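Local structure of ylmH (Streptococcus pneumoniae, 2FPH) at residues M18-K23 with P34-H39; L43-A48 with L53-S58; K117-I122 with L139-G144; A129-N134 with V153-R158. The protein probably takes part in cell division and probably binds nucleic acid, carrying a putative RNA-binding domain of the RRM kind. All coordinates share one frame; numbering follows the deposited sequence.

In the fold
From the N terminus, contact 1 (18-23 with 34-39) closes the loop that leads from helix 11-27 to the start of helix 38-50, and contact 2 (43-48 with 53-58) then closes the tight turn between that helix and strand 54-57. The two follow in series and touch where Met18 and Ile21 pack on Leu47. Contact 3 (117-122 with 139-144) and contact 4 (129-134 with 153-158) cross along the chain, their segments alternating, and are joined by the pairing of strands 119-123 and 130-134. The two halves meet between contacts 1 and 3, where Phe35 N lies 3.0 Å from Lys117 O, a probable hydrogen bond, and the Phe35 ring packs against Phe119 and Gly120.

Contact 1: M18-K23 with P34-H39; sequences MEWIKK and PFINPH
Trp20 reaches out from helix 11-27 to meet Pro34 and Ile36, in the loop that precedes helix 38-50. The tight part is small. Trp20 CZ2 lies 3.6 Å from Pro34 CD, and Trp20 CH2 is 3.8 Å from the same Pro34 CD, so one methylene carbon of the proline ring sits against the far, six-membered end of the indole. The two side chains approach from opposite directions. With CG anti to its own carbonyl carbon (chi1 -64°), the Trp20 ring projects toward the loop. The CA atoms of Trp20 and Pro34 are 10.7 Å apart; the tryptophan side chain covers somewhat more than half of that distance, and the proline ring makes up the rest.

Packing is looser on the Ile36 side, where Trp20 CH2 comes only to 4.4 Å from Ile36 CG2. The solvent side is the flank of the helix where Glu19, Lys22 and Lys23 are exposed. Around the indole, Phe31 stacks on the ring and Leu44 and Leu71 add contacts from helix 38-50 and strand 69-72, while Asn37 caps the start of helix 38-50 through OD1 to Gln40 N.

No hydrogen bond or ion pair joins the two segments, and they bury just 107 Å² between them. The chemistry is therefore that of dispersion and partial burial of one large aromatic, a link without directional bonds between the first helix and the loop.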
loop_
_atom_site.group_PDB
_atom_site.type_symbol
_atom_site.label_atom_id
_atom_site.label_comp_id
_atom_site.label_asym_id
_atom_site.label_seq_id
_atom_site.Cartn_x
_atom_site.Cartn_y
_atom_site.Cartn_z
ATOM N N MET A 18 1.705 16.975 -5.268
ATOM C CA MET A 18 1.434 18.377 -4.934
ATOM C C MET A 18 0.021 18.601 -4.435
ATOM O O MET A 18 -0.186 19.393 -3.449
ATOM C CB MET A 18 1.761 19.311 -6.144
ATOM C CG MET A 18 3.191 19.447 -6.457
ATOM S SD MET A 18 4.320 19.913 -5.141
ATOM C CE MET A 18 3.549 21.408 -4.728
ATOM N N GLU A 19 -0.917 17.819 -4.951
ATOM C CA GLU A 19 -2.320 17.821 -4.454
ATOM C C GLU A 19 -2.386 17.331 -3.038
ATOM O O GLU A 19 -3.076 17.920 -2.173
ATOM C CB GLU A 19 -3.312 17.055 -5.408
ATOM C CG GLU A 19 -3.283 17.658 -6.825
ATOM C CD GLU A 19 -3.935 16.838 -7.940
ATOM O OE1 GLU A 19 -3.890 15.578 -7.936
ATOM O OE2 GLU A 19 -4.488 17.484 -8.860
ATOM N N TRP A 20 -1.637 16.269 -2.744
ATOM C CA TRP A 20 -1.615 15.725 -1.384
ATOM C C TRP A 20 -0.983 16.712 -0.407
ATOM O O TRP A 20 -1.476 16.883 0.707
ATOM C CB TRP A 20 -0.883 14.398 -1.339
ATOM C CG TRP A 20 -1.590 13.317 -2.145
ATOM C CD1 TRP A 20 -2.898 13.281 -2.551
ATOM C CD2 TRP A 20 -0.974 12.169 -2.708
ATOM N NE1 TRP A 20 -3.157 12.148 -3.297
ATOM C CE2 TRP A 20 -1.982 11.440 -3.406
ATOM C CE3 TRP A 20 0.327 11.661 -2.679
ATOM C CZ2 TRP A 20 -1.706 10.242 -4.068
ATOM C CZ3 TRP A 20 0.581 10.412 -3.339
ATOM C CH2 TRP A 20 -0.407 9.772 -4.020
ATOM N N ILE A 21 0.113 17.309 -0.809
ATOM C CA ILE A 21 0.750 18.347 0.022
ATOM C C ILE A 21 -0.200 19.498 0.305
ATOM O O ILE A 21 -0.347 19.865 1.454
ATOM C CB ILE A 21 2.028 18.809 -0.648
ATOM C CG1 ILE A 21 3.091 17.710 -0.482
ATOM C CG2 ILE A 21 2.541 20.114 -0.113
ATOM C CD1 ILE A 21 4.233 17.946 -1.265
ATOM N N LYS A 22 -0.927 19.971 -0.724
ATOM C CA LYS A 22 -1.942 21.023 -0.534
ATOM C C LYS A 22 -3.048 20.612 0.439
ATOM O O LYS A 22 -3.486 21.433 1.194
ATOM C CB LYS A 22 -2.548 21.448 -1.868
ATOM C CG LYS A 22 -3.901 22.281 -1.824
ATOM C CD LYS A 22 -3.719 23.760 -2.064
ATOM C CE LYS A 22 -5.089 24.546 -2.007
ATOM N NZ LYS A 22 -5.308 25.515 -3.177
ATOM N N LYS A 23 -3.492 19.356 0.421
ATOM C CA LYS A 23 -4.471 18.868 1.377
ATOM C C LYS A 23 -3.986 19.065 2.813
ATOM O O LYS A 23 -4.774 19.415 3.716
ATOM C CB LYS A 23 -4.724 17.362 1.181
ATOM C CG LYS A 23 -5.529 16.910 -0.013
ATOM C CD LYS A 23 -6.233 17.956 -0.830
ATOM C CE LYS A 23 -7.770 17.659 -0.890
ATOM N NZ LYS A 23 -8.495 18.354 -2.026
ATOM N N PRO A 34 -2.451 6.456 -0.988
ATOM C CA PRO A 34 -2.680 5.064 -1.366
ATOM C C PRO A 34 -1.371 4.310 -1.388
ATOM O O PRO A 34 -0.295 4.880 -1.185
ATOM C CB PRO A 34 -3.184 5.173 -2.795
ATOM C CG PRO A 34 -3.392 6.579 -3.057
ATOM C CD PRO A 34 -2.640 7.371 -2.119
ATOM N N PHE A 35 -1.431 3.028 -1.758
ATOM C CA PHE A 35 -0.158 2.340 -2.004
ATOM C C PHE A 35 0.570 2.907 -3.237
ATOM O O PHE A 35 -0.040 3.097 -4.303
ATOM C CB PHE A 35 -0.337 0.854 -2.136
ATOM C CG PHE A 35 -0.617 0.160 -0.843
ATOM C CD1 PHE A 35 0.453 -0.280 -0.067
ATOM C CD2 PHE A 35 -1.895 -0.097 -0.407
ATOM C CE1 PHE A 35 0.265 -0.974 1.112
ATOM C CE2 PHE A 35 -2.104 -0.794 0.826
ATOM C CZ PHE A 35 -0.985 -1.258 1.560
ATOM N N ILE A 36 1.861 3.160 -3.047
ATOM C CA ILE A 36 2.768 3.659 -4.100
ATOM C C ILE A 36 4.036 2.841 -4.155
ATOM O O ILE A 36 4.387 2.121 -3.203
ATOM C CB ILE A 36 3.090 5.178 -3.824
ATOM C CG1 ILE A 36 3.816 5.416 -2.496
ATOM C CG2 ILE A 36 1.821 6.025 -3.883
ATOM C CD1 ILE A 36 4.252 6.884 -2.286
ATOM N N ASN A 37 4.716 2.888 -5.300
ATOM C CA ASN A 37 5.938 2.119 -5.520
ATOM C C ASN A 37 7.178 2.829 -4.970
ATOM O O ASN A 37 7.081 3.958 -4.476
ATOM C CB ASN A 37 6.029 1.673 -7.006
ATOM C CG ASN A 37 6.395 2.799 -7.945
ATOM O OD1 ASN A 37 7.092 3.744 -7.583
ATOM N ND2 ASN A 37 5.994 2.658 -9.205
ATOM N N PRO A 38 8.302 2.134 -4.855
ATOM C CA PRO A 38 9.501 2.721 -4.256
ATOM C C PRO A 38 10.022 4.017 -4.936
ATOM O O PRO A 38 10.475 4.918 -4.281
ATOM C CB PRO A 38 10.496 1.591 -4.387
ATOM C CG PRO A 38 9.650 0.391 -4.329
ATOM C CD PRO A 38 8.512 0.712 -5.220
ATOM N N HIS A 39 9.882 4.104 -6.233
ATOM C CA HIS A 39 10.270 5.315 -6.912
ATOM C C HIS A 39 9.381 6.490 -6.564
ATOM O O HIS A 39 9.884 7.540 -6.284
ATOM C CB HIS A 39 10.229 5.162 -8.397
ATOM C CG HIS A 39 10.667 6.405 -9.099
ATOM N ND1 HIS A 39 11.986 6.795 -9.145
ATOM C CD2 HIS A 39 9.974 7.306 -9.844
ATOM C CE1 HIS A 39 12.087 7.915 -9.844
ATOM N NE2 HIS A 39 10.883 8.246 -10.283
#

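Contact 2: L43-A48 with L53-S58; sequences LLKILA and LACSSS
The carbonyl oxygen of Ala48 accepts the backbone N-H of Leu53, with Leu53 N 2.8 Å from Ala48 O and an angle of 153° at the hydrogen. This bond ties the last turn of helix 38-50 to the residue that leads into strand 54-57, and it closes a very short connection.

Beyond it the strand runs back along the helix: the axes of the short segments come within 8.2 Å and are nearly antiparallel, at 162°. Ala48 CB sits 3.5 Å from Leu53 O and 3.8 Å from Cys55 CB, the methyl pointing at the strand. One turn earlier in the helix, Lys45 CG lies 3.9 Å from Cys55 SG. The thiol stands anti to the Cys55 backbone N (chi1 -175°), which turns SG toward the helix and against the root of the lysine side chain. The Lys45 chain then runs on nearly extended until it bends at its last torsion, bringing NZ to 3.6 Å from Ser57 CB. Ser57 OG finds its main partner in Glu41 OE2, while Lys45 NZ has a long, weak ion pair with Glu60.

Strand 54-57 is an outer strand of a three-stranded antiparallel sheet. It pairs with strand 69-72, whose Val69 touches Cys55 and Leu44, while helix 11-27 packs against Leu47 and Leu53.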
loop_
_atom_site.group_PDB
_atom_site.type_symbol
_atom_site.label_atom_id
_atom_site.label_comp_id
_atom_site.label_asym_id
_atom_site.label_seq_id
_atom_site.Cartn_x
_atom_site.Cartn_y
_atom_site.Cartn_z
ATOM N N LEU A 43 10.059 10.132 -4.651
ATOM C CA LEU A 43 9.594 11.424 -5.191
ATOM C C LEU A 43 8.829 12.181 -4.162
ATOM O O LEU A 43 9.072 13.359 -3.984
ATOM C CB LEU A 43 8.688 11.186 -6.358
ATOM C CG LEU A 43 9.135 11.334 -7.809
ATOM C CD1 LEU A 43 10.685 11.328 -8.097
ATOM C CD2 LEU A 43 8.259 10.606 -8.763
ATOM N N LEU A 44 7.940 11.490 -3.435
ATOM C CA LEU A 44 7.082 12.200 -2.481
ATOM C C LEU A 44 7.953 12.689 -1.298
ATOM O O LEU A 44 7.760 13.773 -0.787
ATOM C CB LEU A 44 5.955 11.283 -2.056
ATOM C CG LEU A 44 4.568 11.809 -1.723
ATOM C CD1 LEU A 44 3.853 10.900 -0.700
ATOM C CD2 LEU A 44 4.296 13.301 -1.611
ATOM N N LYS A 45 8.893 11.877 -0.824
ATOM C CA LYS A 45 9.840 12.311 0.205
ATOM C C LYS A 45 10.603 13.610 -0.169
ATOM O O LYS A 45 10.725 14.498 0.656
ATOM C CB LYS A 45 10.841 11.188 0.497
ATOM C CG LYS A 45 10.241 10.090 1.365
ATOM C CD LYS A 45 11.076 8.852 1.358
ATOM C CE LYS A 45 10.647 7.802 2.404
ATOM N NZ LYS A 45 9.806 8.348 3.489
ATOM N N ILE A 46 11.008 13.716 -1.417
ATOM C CA ILE A 46 11.646 14.940 -1.932
ATOM C C ILE A 46 10.691 16.178 -1.897
ATOM O O ILE A 46 11.016 17.246 -1.305
ATOM C CB ILE A 46 12.205 14.762 -3.312
ATOM C CG1 ILE A 46 13.352 13.726 -3.326
ATOM C CG2 ILE A 46 12.754 16.061 -3.816
ATOM C CD1 ILE A 46 13.588 13.200 -4.757
ATOM N N LEU A 47 9.484 15.969 -2.422
ATOM C CA LEU A 47 8.461 17.048 -2.409
ATOM C C LEU A 47 8.165 17.472 -0.969
ATOM O O LEU A 47 8.105 18.646 -0.672
ATOM C CB LEU A 47 7.196 16.580 -3.126
ATOM C CG LEU A 47 6.636 17.162 -4.425
ATOM C CD1 LEU A 47 7.687 17.749 -5.377
ATOM C CD2 LEU A 47 5.689 16.218 -5.092
ATOM N N ALA A 48 7.924 16.523 -0.072
ATOM C CA ALA A 48 7.631 16.813 1.323
ATOM C C ALA A 48 8.728 17.665 1.976
ATOM O O ALA A 48 8.445 18.703 2.562
ATOM C CB ALA A 48 7.415 15.550 2.087
ATOM N N LEU A 53 7.142 19.579 4.896
ATOM C CA LEU A 53 6.155 18.812 5.631
ATOM C C LEU A 53 6.864 17.554 6.078
ATOM O O LEU A 53 7.651 16.990 5.303
ATOM C CB LEU A 53 4.989 18.404 4.697
ATOM C CG LEU A 53 3.801 19.338 4.430
ATOM C CD1 LEU A 53 2.797 18.542 3.540
ATOM C CD2 LEU A 53 3.137 19.711 5.693
ATOM N N ALA A 54 6.570 17.090 7.284
ATOM C CA ALA A 54 7.064 15.769 7.720
ATOM C C ALA A 54 6.392 14.645 6.945
ATOM O O ALA A 54 5.265 14.769 6.489
ATOM C CB ALA A 54 6.902 15.590 9.174
ATOM N N CYS A 55 7.139 13.562 6.741
ATOM C CA CYS A 55 6.755 12.477 5.872
ATOM C C CYS A 55 7.225 11.189 6.579
ATOM O O CYS A 55 8.357 11.173 7.035
ATOM C CB CYS A 55 7.488 12.655 4.507
ATOM S SG CYS A 55 7.145 11.564 3.161
ATOM N N SER A 56 6.349 10.197 6.771
ATOM C CA SER A 56 6.770 8.842 7.189
ATOM C C SER A 56 6.176 7.820 6.225
ATOM O O SER A 56 5.068 7.976 5.791
ATOM C CB SER A 56 6.365 8.526 8.642
ATOM O OG SER A 56 4.997 8.681 8.822
ATOM N N SER A 57 6.973 6.818 5.857
ATOM C CA SER A 57 6.591 5.764 4.961
ATOM C C SER A 57 6.331 4.506 5.744
ATOM O O SER A 57 7.104 4.206 6.689
ATOM C CB SER A 57 7.710 5.479 3.980
ATOM O OG SER A 57 7.474 4.275 3.283
ATOM N N SER A 58 5.317 3.712 5.359
ATOM C CA SER A 58 5.057 2.443 6.039
ATOM C C SER A 58 6.305 1.510 5.909
ATOM O O SER A 58 6.490 0.605 6.723
ATOM C CB SER A 58 3.803 1.743 5.540
ATOM O OG SER A 58 3.862 1.484 4.156
#

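Contact 3: K117-I122 with L139-G144; sequences KLFGDI and LLFQDG
Phe119, at the start of strand 119-123, faces Phe141 of helix 138-144 with their CA atoms 9.8 Å apart, the closest pair of CA atoms across the contact. Helix and strand are thus separated by a full layer of side chains, and no hydrogen bond passes between them. The backbone bonds are made away from this interface: within the helix, as with Asp143 N at 2.8 Å from Leu139 O, and to strand 130-134, where Leu118 and Gly120 pair with Asn134 and Met132.

Both phenylalanines point into the space between. Phe141 CZ, the far corner of its ring, lies 3.9 Å from Phe119 CB and 4.0 Å from Phe119 CD1, and the latter atom sits at the edge of the Phe141 ring, in its plane. The two side chains cross at about a right angle. The backbone of Phe119 directs CB toward the helix, and chi1 of 62°, with CG between the backbone N and the carbonyl carbon, sets the ring so that CD1 reaches that edge. Phe141 has CG anti to its carbonyl carbon (chi1 -78°) and extends straight from the helix. Leu140 CD1 covers one face of the Phe141 ring from 4.2 Å above its plane, toward the rim.

Ile131 and Ile133 of strand 130-134 and Leu155 of strand 151-157 also touch Phe141, while Ile104 of helix 97-105 touches Phe119. Helix 138-144 is thereby packed on the sheet of the RRM-like domain, as in that fold. The contact is almost wholly apolar: two aromatic groups held by shape and burial in a shared hydrophobic core.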
loop_
_atom_site.group_PDB
_atom_site.type_symbol
_atom_site.label_atom_id
_atom_site.label_comp_id
_atom_site.label_asym_id
_atom_site.label_seq_id
_atom_site.Cartn_x
_atom_site.Cartn_y
_atom_site.Cartn_z
ATOM N N LYS A 117 -3.801 0.365 -6.338
ATOM C CA LYS A 117 -3.530 1.339 -5.255
ATOM C C LYS A 117 -4.147 0.960 -3.891
ATOM O O LYS A 117 -3.808 1.615 -2.832
ATOM C CB LYS A 117 -3.991 2.757 -5.622
ATOM C CG LYS A 117 -3.058 3.507 -6.544
ATOM C CD LYS A 117 -2.572 4.854 -6.018
ATOM C CE LYS A 117 -1.074 5.140 -6.192
ATOM N NZ LYS A 117 -0.844 6.561 -6.677
ATOM N N LEU A 118 -5.045 -0.042 -3.880
ATOM C CA LEU A 118 -5.762 -0.429 -2.628
ATOM C C LEU A 118 -5.044 -1.556 -1.870
ATOM O O LEU A 118 -5.482 -1.953 -0.787
ATOM C CB LEU A 118 -7.221 -0.912 -2.872
ATOM C CG LEU A 118 -8.169 0.105 -3.524
ATOM C CD1 LEU A 118 -9.505 -0.549 -3.781
ATOM C CD2 LEU A 118 -8.293 1.323 -2.606
ATOM N N PHE A 119 -3.958 -2.047 -2.418
ATOM C CA PHE A 119 -3.155 -3.080 -1.779
ATOM C C PHE A 119 -1.705 -2.910 -2.147
ATOM O O PHE A 119 -1.371 -2.217 -3.124
ATOM C CB PHE A 119 -3.633 -4.506 -2.095
ATOM C CG PHE A 119 -3.589 -4.923 -3.540
ATOM C CD1 PHE A 119 -4.592 -4.527 -4.422
ATOM C CD2 PHE A 119 -2.551 -5.724 -4.035
ATOM C CE1 PHE A 119 -4.520 -4.851 -5.749
ATOM C CE2 PHE A 119 -2.525 -6.097 -5.355
ATOM C CZ PHE A 119 -3.516 -5.669 -6.215
ATOM N N GLY A 120 -0.864 -3.568 -1.369
ATOM C CA GLY A 120 0.569 -3.459 -1.551
ATOM C C GLY A 120 1.101 -4.799 -2.009
ATOM O O GLY A 120 0.616 -5.364 -2.987
ATOM N N ASP A 121 2.064 -5.299 -1.262
ATOM C CA ASP A 121 2.786 -6.485 -1.627
ATOM C C ASP A 121 1.944 -7.711 -1.486
ATOM O O ASP A 121 1.149 -7.860 -0.533
ATOM C CB ASP A 121 3.998 -6.677 -0.701
ATOM C CG ASP A 121 5.092 -5.640 -0.889
ATOM O OD1 ASP A 121 5.049 -4.784 -1.779
ATOM O OD2 ASP A 121 6.117 -5.697 -0.196
ATOM N N ILE A 122 2.130 -8.619 -2.432
ATOM C CA ILE A 122 1.654 -9.996 -2.278
ATOM C C ILE A 122 2.918 -10.843 -2.079
ATOM O O ILE A 122 3.866 -10.736 -2.856
ATOM C CB ILE A 122 0.888 -10.433 -3.528
ATOM C CG1 ILE A 122 -0.451 -9.711 -3.697
ATOM C CG2 ILE A 122 0.671 -11.964 -3.564
ATOM C CD1 ILE A 122 -0.871 -9.733 -5.191
ATOM N N LEU A 139 -13.411 -5.781 4.087
ATOM C CA LEU A 139 -14.539 -6.590 3.661
ATOM C C LEU A 139 -14.495 -6.898 2.183
ATOM O O LEU A 139 -14.725 -8.006 1.798
ATOM C CB LEU A 139 -15.862 -5.918 3.999
ATOM C CG LEU A 139 -16.312 -5.987 5.449
ATOM C CD1 LEU A 139 -17.817 -5.767 5.509
ATOM C CD2 LEU A 139 -15.959 -7.278 6.079
ATOM N N LEU A 140 -14.152 -5.929 1.357
ATOM C CA LEU A 140 -13.992 -6.183 -0.037
ATOM C C LEU A 140 -13.068 -7.399 -0.233
ATOM O O LEU A 140 -13.398 -8.294 -0.981
ATOM C CB LEU A 140 -13.467 -4.920 -0.710
ATOM C CG LEU A 140 -13.227 -4.876 -2.216
ATOM C CD1 LEU A 140 -12.191 -5.860 -2.632
ATOM C CD2 LEU A 140 -14.519 -5.070 -2.992
ATOM N N PHE A 141 -11.930 -7.464 0.452
ATOM C CA PHE A 141 -11.033 -8.608 0.310
ATOM C C PHE A 141 -11.487 -9.857 0.988
ATOM O O PHE A 141 -11.452 -10.931 0.391
ATOM C CB PHE A 141 -9.613 -8.245 0.810
ATOM C CG PHE A 141 -8.833 -7.453 -0.156
ATOM C CD1 PHE A 141 -8.848 -6.075 -0.110
ATOM C CD2 PHE A 141 -7.989 -8.081 -1.071
ATOM C CE1 PHE A 141 -8.098 -5.306 -1.036
ATOM C CE2 PHE A 141 -7.248 -7.311 -1.957
ATOM C CZ PHE A 141 -7.303 -5.950 -1.924
ATOM N N GLN A 142 -11.860 -9.762 2.259
ATOM C CA GLN A 142 -12.251 -10.958 3.000
ATOM C C GLN A 142 -13.503 -11.600 2.365
ATOM O O GLN A 142 -13.592 -12.820 2.253
ATOM C CB GLN A 142 -12.458 -10.649 4.492
ATOM C CG GLN A 142 -11.141 -10.425 5.214
ATOM C CD GLN A 142 -11.222 -10.532 6.716
ATOM O OE1 GLN A 142 -12.308 -10.384 7.304
ATOM N NE2 GLN A 142 -10.062 -10.767 7.354
ATOM N N ASP A 143 -14.500 -10.796 1.983
ATOM C CA ASP A 143 -15.714 -11.404 1.427
ATOM C C ASP A 143 -15.621 -11.671 -0.080
ATOM O O ASP A 143 -16.342 -12.512 -0.596
ATOM C CB ASP A 143 -16.965 -10.551 1.761
ATOM C CG ASP A 143 -17.268 -10.521 3.241
ATOM O OD1 ASP A 143 -16.917 -11.493 3.949
ATOM O OD2 ASP A 143 -17.826 -9.538 3.808
ATOM N N GLY A 144 -14.720 -11.004 -0.786
ATOM C CA GLY A 144 -14.650 -11.130 -2.228
ATOM C C GLY A 144 -13.626 -12.159 -2.688
ATOM O O GLY A 144 -13.821 -12.818 -3.692
#

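Contact 4: A129-N134 with V153-R158; sequences AQIMIN and VSLEER
Ile131 and Leu155 meet by apolar side-chain contact across an intervening strand, in the buried layer of a five-stranded antiparallel sheet. Strands 130-134 and 151-157 are not neighbours; strand 85-91 runs between them, and the nearest CA atoms across the contact, those of Gln130 and Leu155, are 8.4 Å apart. Accordingly no hydrogen bond joins the two segments.

The bridge is made by branch ends. Ile131 CG2 touches Leu155 CD2 at 4.0 Å, the two side chains meeting at a slant. Ile131 has CG1 anti to its backbone N (chi1 -174°), which leaves CG2 as the branch turned to the leucine. Leu155 also rests on Gln88 and Ile90 of the strand between.

On the other side of the sheet, Gln130 NE2 comes to 4.4 Å from Arg158 CG, a loose contact with the aliphatic part of the arginine. The Gln130 amide is fixed by partners beyond the two segments: OE1 accepts from Ile164 N, and NE2 donates to Glu89 OE1 and Glu162 O, which leaves little freedom of rotation. Arg158 is tied more weakly, with NE 3.4 Å from Glu157 O in a weak bond and long, weak ion pairs to Glu89 and Glu162.

The order of the strands, with 85-91 between 130-134 and 151-157 and 119-123 at the outside, together with helices 97-105 and 138-144 on one face, is the beta-alpha-beta-beta-alpha-beta topology of the RRM fold, here with the short strand 147-148 added at the edge.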
loop_
_atom_site.group_PDB
_atom_site.type_symbol
_atom_site.label_atom_id
_atom_site.label_comp_id
_atom_site.label_asym_id
_atom_site.label_seq_id
_atom_site.Cartn_x
_atom_site.Cartn_y
_atom_site.Cartn_z
ATOM N N ALA A 129 0.814 -17.800 1.634
ATOM C CA ALA A 129 0.674 -16.577 0.874
ATOM C C ALA A 129 -0.027 -15.587 1.758
ATOM O O ALA A 129 -0.817 -15.963 2.632
ATOM C CB ALA A 129 -0.126 -16.773 -0.382
ATOM N N GLN A 130 0.349 -14.332 1.536
ATOM C CA GLN A 130 -0.211 -13.192 2.246
ATOM C C GLN A 130 -0.390 -12.015 1.321
ATOM O O GLN A 130 0.250 -11.918 0.300
ATOM C CB GLN A 130 0.656 -12.741 3.414
ATOM C CG GLN A 130 0.795 -13.826 4.508
ATOM C CD GLN A 130 1.883 -13.485 5.501
ATOM O OE1 GLN A 130 2.753 -12.643 5.206
ATOM N NE2 GLN A 130 1.838 -14.113 6.675
ATOM N N ILE A 131 -1.264 -11.090 1.709
ATOM C CA ILE A 131 -1.367 -9.787 1.047
ATOM C C ILE A 131 -1.543 -8.659 2.064
ATOM O O ILE A 131 -2.228 -8.865 3.074
ATOM C CB ILE A 131 -2.529 -9.869 0.004
ATOM C CG1 ILE A 131 -2.593 -8.597 -0.827
ATOM C CG2 ILE A 131 -3.887 -10.237 0.689
ATOM C CD1 ILE A 131 -3.545 -8.639 -1.912
ATOM N N MET A 132 -0.859 -7.520 1.812
ATOM C CA MET A 132 -0.949 -6.293 2.583
ATOM C C MET A 132 -2.012 -5.431 1.911
ATOM O O MET A 132 -1.921 -5.171 0.704
ATOM C CB MET A 132 0.405 -5.565 2.527
ATOM C CG MET A 132 1.537 -6.438 2.979
ATOM S SD MET A 132 3.130 -5.570 3.312
ATOM C CE MET A 132 3.704 -6.537 4.582
ATOM N N ILE A 133 -3.059 -5.087 2.646
ATOM C CA ILE A 133 -4.184 -4.299 2.099
ATOM C C ILE A 133 -4.495 -3.050 2.848
ATOM O O ILE A 133 -4.120 -2.907 3.987
ATOM C CB ILE A 133 -5.468 -5.159 2.049
ATOM C CG1 ILE A 133 -5.961 -5.476 3.480
ATOM C CG2 ILE A 133 -5.213 -6.414 1.194
ATOM C CD1 ILE A 133 -7.382 -5.909 3.499
ATOM N N ASN A 134 -5.166 -2.132 2.186
ATOM C CA ASN A 134 -5.734 -0.922 2.807
ATOM C C ASN A 134 -6.908 -1.409 3.660
ATOM O O ASN A 134 -7.800 -2.016 3.149
ATOM C CB ASN A 134 -6.200 -0.026 1.678
ATOM C CG ASN A 134 -6.991 1.200 2.141
ATOM O OD1 ASN A 134 -7.564 1.231 3.217
ATOM N ND2 ASN A 134 -6.931 2.270 1.323
ATOM N N VAL A 153 -10.040 -20.174 -1.139
ATOM C CA VAL A 153 -9.160 -19.520 -0.174
ATOM C C VAL A 153 -10.000 -18.768 0.871
ATOM O O VAL A 153 -11.155 -18.429 0.612
ATOM C CB VAL A 153 -8.145 -18.561 -0.866
ATOM C CG1 VAL A 153 -7.376 -19.312 -1.928
ATOM C CG2 VAL A 153 -8.804 -17.370 -1.500
ATOM N N SER A 154 -9.389 -18.528 2.030
ATOM C CA SER A 154 -9.963 -17.693 3.086
ATOM C C SER A 154 -8.952 -16.712 3.630
ATOM O O SER A 154 -7.918 -17.110 4.087
ATOM C CB SER A 154 -10.447 -18.595 4.243
ATOM O OG SER A 154 -10.991 -17.834 5.322
ATOM N N LEU A 155 -9.256 -15.417 3.615
ATOM C CA LEU A 155 -8.341 -14.413 4.152
ATOM C C LEU A 155 -8.542 -14.214 5.653
ATOM O O LEU A 155 -9.672 -13.988 6.079
ATOM C CB LEU A 155 -8.575 -13.072 3.480
ATOM C CG LEU A 155 -7.993 -12.785 2.110
ATOM C CD1 LEU A 155 -8.261 -11.364 1.738
ATOM C CD2 LEU A 155 -6.533 -12.985 2.034
ATOM N N GLU A 156 -7.451 -14.274 6.420
ATOM C CA GLU A 156 -7.449 -13.985 7.857
ATOM C C GLU A 156 -6.375 -12.978 8.235
ATOM O O GLU A 156 -5.275 -13.057 7.718
ATOM C CB GLU A 156 -7.136 -15.267 8.602
ATOM C CG GLU A 156 -8.231 -16.331 8.490
ATOM C CD GLU A 156 -7.822 -17.633 9.127
ATOM O OE1 GLU A 156 -6.847 -17.660 9.911
ATOM O OE2 GLU A 156 -8.465 -18.643 8.827
ATOM N N GLU A 157 -6.700 -12.088 9.178
ATOM C CA GLU A 157 -5.745 -11.150 9.821
ATOM C C GLU A 157 -4.549 -11.880 10.461
ATOM O O GLU A 157 -4.740 -12.862 11.211
ATOM C CB GLU A 157 -6.466 -10.392 10.949
ATOM C CG GLU A 157 -6.798 -8.905 10.774
ATOM C CD GLU A 157 -5.612 -7.959 10.918
ATOM O OE1 GLU A 157 -4.482 -8.417 11.232
ATOM O OE2 GLU A 157 -5.814 -6.739 10.682
ATOM N N ARG A 158 -3.338 -11.436 10.170
ATOM C CA ARG A 158 -2.107 -11.854 10.850
ATOM C C ARG A 158 -1.297 -10.628 11.319
ATOM O O ARG A 158 -1.230 -9.639 10.592
ATOM C CB ARG A 158 -1.183 -12.591 9.892
ATOM C CG ARG A 158 -1.701 -13.879 9.339
ATOM C CD ARG A 158 -1.655 -14.991 10.334
ATOM N NE ARG A 158 -2.960 -15.610 10.438
ATOM C CZ ARG A 158 -3.275 -16.804 9.978
ATOM N NH1 ARG A 158 -2.386 -17.596 9.387
ATOM N NH2 ARG A 158 -4.511 -17.216 10.134
#